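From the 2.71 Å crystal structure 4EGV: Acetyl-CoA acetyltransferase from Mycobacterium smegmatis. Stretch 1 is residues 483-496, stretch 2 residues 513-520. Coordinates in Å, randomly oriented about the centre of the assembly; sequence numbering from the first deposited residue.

Stretch 1, residues 483-496: FLAKTKDEDLVKLL
Stretch 2 (513-520) KSNRAVLA

Residues 483-487 form an extended strand (phi -111 to -153°, psi 134 to 168°); Lys488 and Asp489 turn the chain into a helix from Glu490 through Leu496, with phi/psi near -65/-40°. The second stretch is extended from Ser514 onward. Its weakly bonded strand, about 516-519, crosses the first strand at 73° between N-to-C directions, with the axes 4.8 Å apart at closest, and crosses the helix at 77° and 7.2 Å. The CA register pairs Ala485 with Asn515 (4.9 Å), Lys486 with Arg516 (5.0 Å), Thr487 with Ala517 (5.5 Å) and Leu492 with Val518 (5.9 Å).

Backbone bonding centres on Lys486. Its N donates to Asn515 O at 3.0 Å and 174°, nearly linear, whereas Ala517 N reaches Lys486 O at 3.4 Å and only 120°, a weak bond. Arg516 CA also approaches Lys486 O at 3.2 Å, with 151° at the hydrogen, a CA-H...O contact.

Two polar side chains extend this pairing. Asn515 (chi1 -59°, m; chi2 -33°) donates from ND2 to Leu484 O at 3.1 Å and 160°. Thr487 (chi1 -169°, t) donates from OG1 to Ala517 O at 2.9 Å. Asp489 (chi1 163°, t) serves its own stretch: OD2 accepts from Leu492 N at 2.6 Å, capping the helix by satisfying an amide that lacks an i-4 carbonyl within it. Its CG nevertheless lies 3.5 Å from Val518 CG2.

Apolar contacts complete the packing. Ala517 CB lies 4.0 Å from Ala485 CB and 4.1 Å from Leu492 CD2, so this small methyl meets both strand and helix. Leu492 (chi1 -168°, t; chi2 36°, p) also places CD1 4.0 Å from Leu519 CD2. Leu495 (t, p) brings CD2 within 4.3 Å of that same Leu519 CD2; Leu519 adopts m, t. Together the stretches bury 575 Å², both sides summed.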

# COMPACT_ATOMS: atom_id res chain seq x y z
N PHE A 483 -6.71 15.24 20.81
CA PHE A 483 -5.68 16.25 20.58
C PHE A 483 -4.34 15.57 20.33
O PHE A 483 -4.17 14.37 20.58
CB PHE A 483 -5.56 17.22 21.77
CG PHE A 483 -5.09 16.56 23.05
CD1 PHE A 483 -3.74 16.51 23.38
CD2 PHE A 483 -6.02 15.95 23.92
CE1 PHE A 483 -3.32 15.87 24.56
CE2 PHE A 483 -5.62 15.32 25.08
CZ PHE A 483 -4.28 15.27 25.42
N LEU A 484 -3.39 16.36 19.86
CA LEU A 484 -2.01 15.94 19.67
C LEU A 484 -1.09 16.64 20.66
O LEU A 484 -1.35 17.77 21.06
CB LEU A 484 -1.58 16.26 18.23
CG LEU A 484 -1.87 15.26 17.13
CD1 LEU A 484 -1.67 15.93 15.84
CD2 LEU A 484 -0.91 14.13 17.33
N ALA A 485 -0.01 15.97 21.06
CA ALA A 485 1.01 16.61 21.87
C ALA A 485 2.41 16.05 21.62
O ALA A 485 2.59 14.88 21.27
CB ALA A 485 0.66 16.54 23.34
N LYS A 486 3.39 16.93 21.78
CA LYS A 486 4.78 16.61 21.63
C LYS A 486 5.44 16.74 23.00
O LYS A 486 5.03 17.56 23.81
CB LYS A 486 5.40 17.60 20.66
CG LYS A 486 6.75 17.16 20.10
CD LYS A 486 7.77 18.32 20.06
CE LYS A 486 8.07 18.78 18.64
NZ LYS A 486 8.41 20.22 18.57
N THR A 487 6.47 15.95 23.27
CA THR A 487 7.06 15.90 24.60
C THR A 487 8.55 15.50 24.60
O THR A 487 8.97 14.54 23.92
CB THR A 487 6.18 15.01 25.61
OG1 THR A 487 6.62 15.17 26.95
CG2 THR A 487 6.25 13.53 25.28
N LYS A 488 9.34 16.24 25.36
CA LYS A 488 10.72 15.85 25.62
C LYS A 488 11.00 15.69 27.10
O LYS A 488 12.13 15.40 27.50
CB LYS A 488 11.69 16.85 25.02
CG LYS A 488 11.59 16.88 23.54
CD LYS A 488 12.63 17.70 22.87
CE LYS A 488 12.15 17.92 21.46
NZ LYS A 488 13.25 18.03 20.49
N ASP A 489 9.98 15.95 27.91
CA ASP A 489 10.07 15.64 29.31
C ASP A 489 10.71 14.24 29.52
O ASP A 489 10.21 13.23 29.03
CB ASP A 489 8.68 15.79 29.94
CG ASP A 489 8.57 15.11 31.29
OD1 ASP A 489 9.07 15.67 32.30
OD2 ASP A 489 7.96 14.02 31.32
N GLU A 490 11.85 14.22 30.20
CA GLU A 490 12.57 13.00 30.55
C GLU A 490 11.64 11.95 31.22
O GLU A 490 11.72 10.77 30.89
CB GLU A 490 13.82 13.40 31.39
CG GLU A 490 14.64 12.29 32.15
CD GLU A 490 15.78 12.88 33.08
OE1 GLU A 490 16.88 13.20 32.57
OE2 GLU A 490 15.59 13.00 34.33
N ASP A 491 10.73 12.37 32.11
CA ASP A 491 9.86 11.41 32.83
C ASP A 491 8.84 10.67 31.92
O ASP A 491 8.72 9.43 31.98
CB ASP A 491 9.12 12.08 34.03
CG ASP A 491 10.06 12.41 35.22
OD1 ASP A 491 10.62 11.47 35.88
OD2 ASP A 491 10.22 13.63 35.48
N LEU A 492 8.12 11.43 31.11
CA LEU A 492 7.10 10.93 30.20
C LEU A 492 7.66 10.03 29.12
O LEU A 492 7.11 8.96 28.82
CB LEU A 492 6.32 12.08 29.57
CG LEU A 492 5.02 11.78 28.80
CD1 LEU A 492 4.19 10.66 29.40
CD2 LEU A 492 4.16 13.00 28.59
N VAL A 493 8.78 10.44 28.55
CA VAL A 493 9.44 9.68 27.50
C VAL A 493 9.95 8.32 27.99
O VAL A 493 9.97 7.36 27.25
CB VAL A 493 10.54 10.57 26.80
CG1 VAL A 493 11.39 9.78 25.81
CG2 VAL A 493 9.89 11.75 26.08
N LYS A 494 10.36 8.24 29.24
CA LYS A 494 10.79 6.99 29.83
C LYS A 494 9.61 5.98 29.86
O LYS A 494 9.78 4.81 29.54
CB LYS A 494 11.35 7.27 31.24
CG LYS A 494 11.98 6.11 31.99
CD LYS A 494 12.83 6.61 33.17
CE LYS A 494 14.01 5.62 33.41
NZ LYS A 494 14.67 5.83 34.71
N LEU A 495 8.41 6.47 30.21
CA LEU A 495 7.19 5.65 30.21
C LEU A 495 6.80 5.18 28.81
O LEU A 495 6.41 4.03 28.64
CB LEU A 495 6.01 6.37 30.90
CG LEU A 495 4.73 5.55 31.05
CD1 LEU A 495 4.80 4.49 32.18
CD2 LEU A 495 3.54 6.46 31.22
N LEU A 496 6.92 6.06 27.81
CA LEU A 496 6.59 5.71 26.41
C LEU A 496 7.58 4.73 25.76
O LEU A 496 7.18 3.88 24.94
CB LEU A 496 6.43 6.94 25.53
CG LEU A 496 5.46 8.05 25.93
CD1 LEU A 496 5.56 9.26 25.03
CD2 LEU A 496 4.05 7.56 25.97
N LYS A 513 2.71 26.36 18.37
CA LYS A 513 3.65 25.63 17.58
C LYS A 513 3.37 24.16 17.84
O LYS A 513 3.10 23.41 16.94
CB LYS A 513 5.06 26.00 18.01
CG LYS A 513 5.79 27.02 17.17
CD LYS A 513 4.97 27.55 16.06
CE LYS A 513 5.14 29.02 15.89
NZ LYS A 513 5.11 29.41 14.50
N SER A 514 3.43 23.76 19.09
CA SER A 514 3.06 22.44 19.50
C SER A 514 2.53 22.52 20.90
O SER A 514 2.99 23.32 21.67
CB SER A 514 4.27 21.54 19.49
OG SER A 514 5.03 21.71 20.67
N ASN A 515 1.57 21.67 21.22
CA ASN A 515 1.06 21.51 22.56
C ASN A 515 2.02 20.59 23.24
O ASN A 515 2.48 19.70 22.63
CB ASN A 515 -0.28 20.81 22.52
CG ASN A 515 -1.30 21.53 21.75
OD1 ASN A 515 -1.33 22.72 21.68
ND2 ASN A 515 -2.16 20.79 21.16
N ARG A 516 2.36 20.80 24.49
CA ARG A 516 3.40 20.01 25.09
C ARG A 516 2.75 19.19 26.16
O ARG A 516 1.64 19.45 26.48
CB ARG A 516 4.48 20.93 25.67
CG ARG A 516 5.83 20.90 24.95
CD ARG A 516 5.95 21.97 23.87
NE ARG A 516 7.30 22.48 23.61
CZ ARG A 516 7.64 23.76 23.71
NH1 ARG A 516 6.77 24.64 24.10
NH2 ARG A 516 8.86 24.15 23.44
N ALA A 517 3.42 18.21 26.73
CA ALA A 517 2.79 17.37 27.72
C ALA A 517 3.76 16.85 28.75
O ALA A 517 4.94 16.94 28.57
CB ALA A 517 2.10 16.25 27.08
N VAL A 518 3.23 16.32 29.83
CA VAL A 518 4.02 15.85 30.95
C VAL A 518 3.10 15.03 31.84
O VAL A 518 1.93 15.13 31.67
CB VAL A 518 4.73 17.06 31.62
CG1 VAL A 518 3.76 18.00 32.23
CG2 VAL A 518 5.70 16.63 32.63
N LEU A 519 3.59 14.17 32.73
CA LEU A 519 2.75 13.26 33.55
C LEU A 519 1.85 13.96 34.60
O LEU A 519 2.02 15.14 34.88
CB LEU A 519 3.63 12.21 34.22
CG LEU A 519 3.87 10.90 33.46
CD1 LEU A 519 4.84 9.94 34.11
CD2 LEU A 519 2.60 10.20 33.01
N ALA A 520 0.89 13.24 35.18
CA ALA A 520 -0.04 13.82 36.18
C ALA A 520 -0.04 13.08 37.52
O ALA A 520 0.81 13.29 38.37
CB ALA A 520 -1.46 13.88 35.64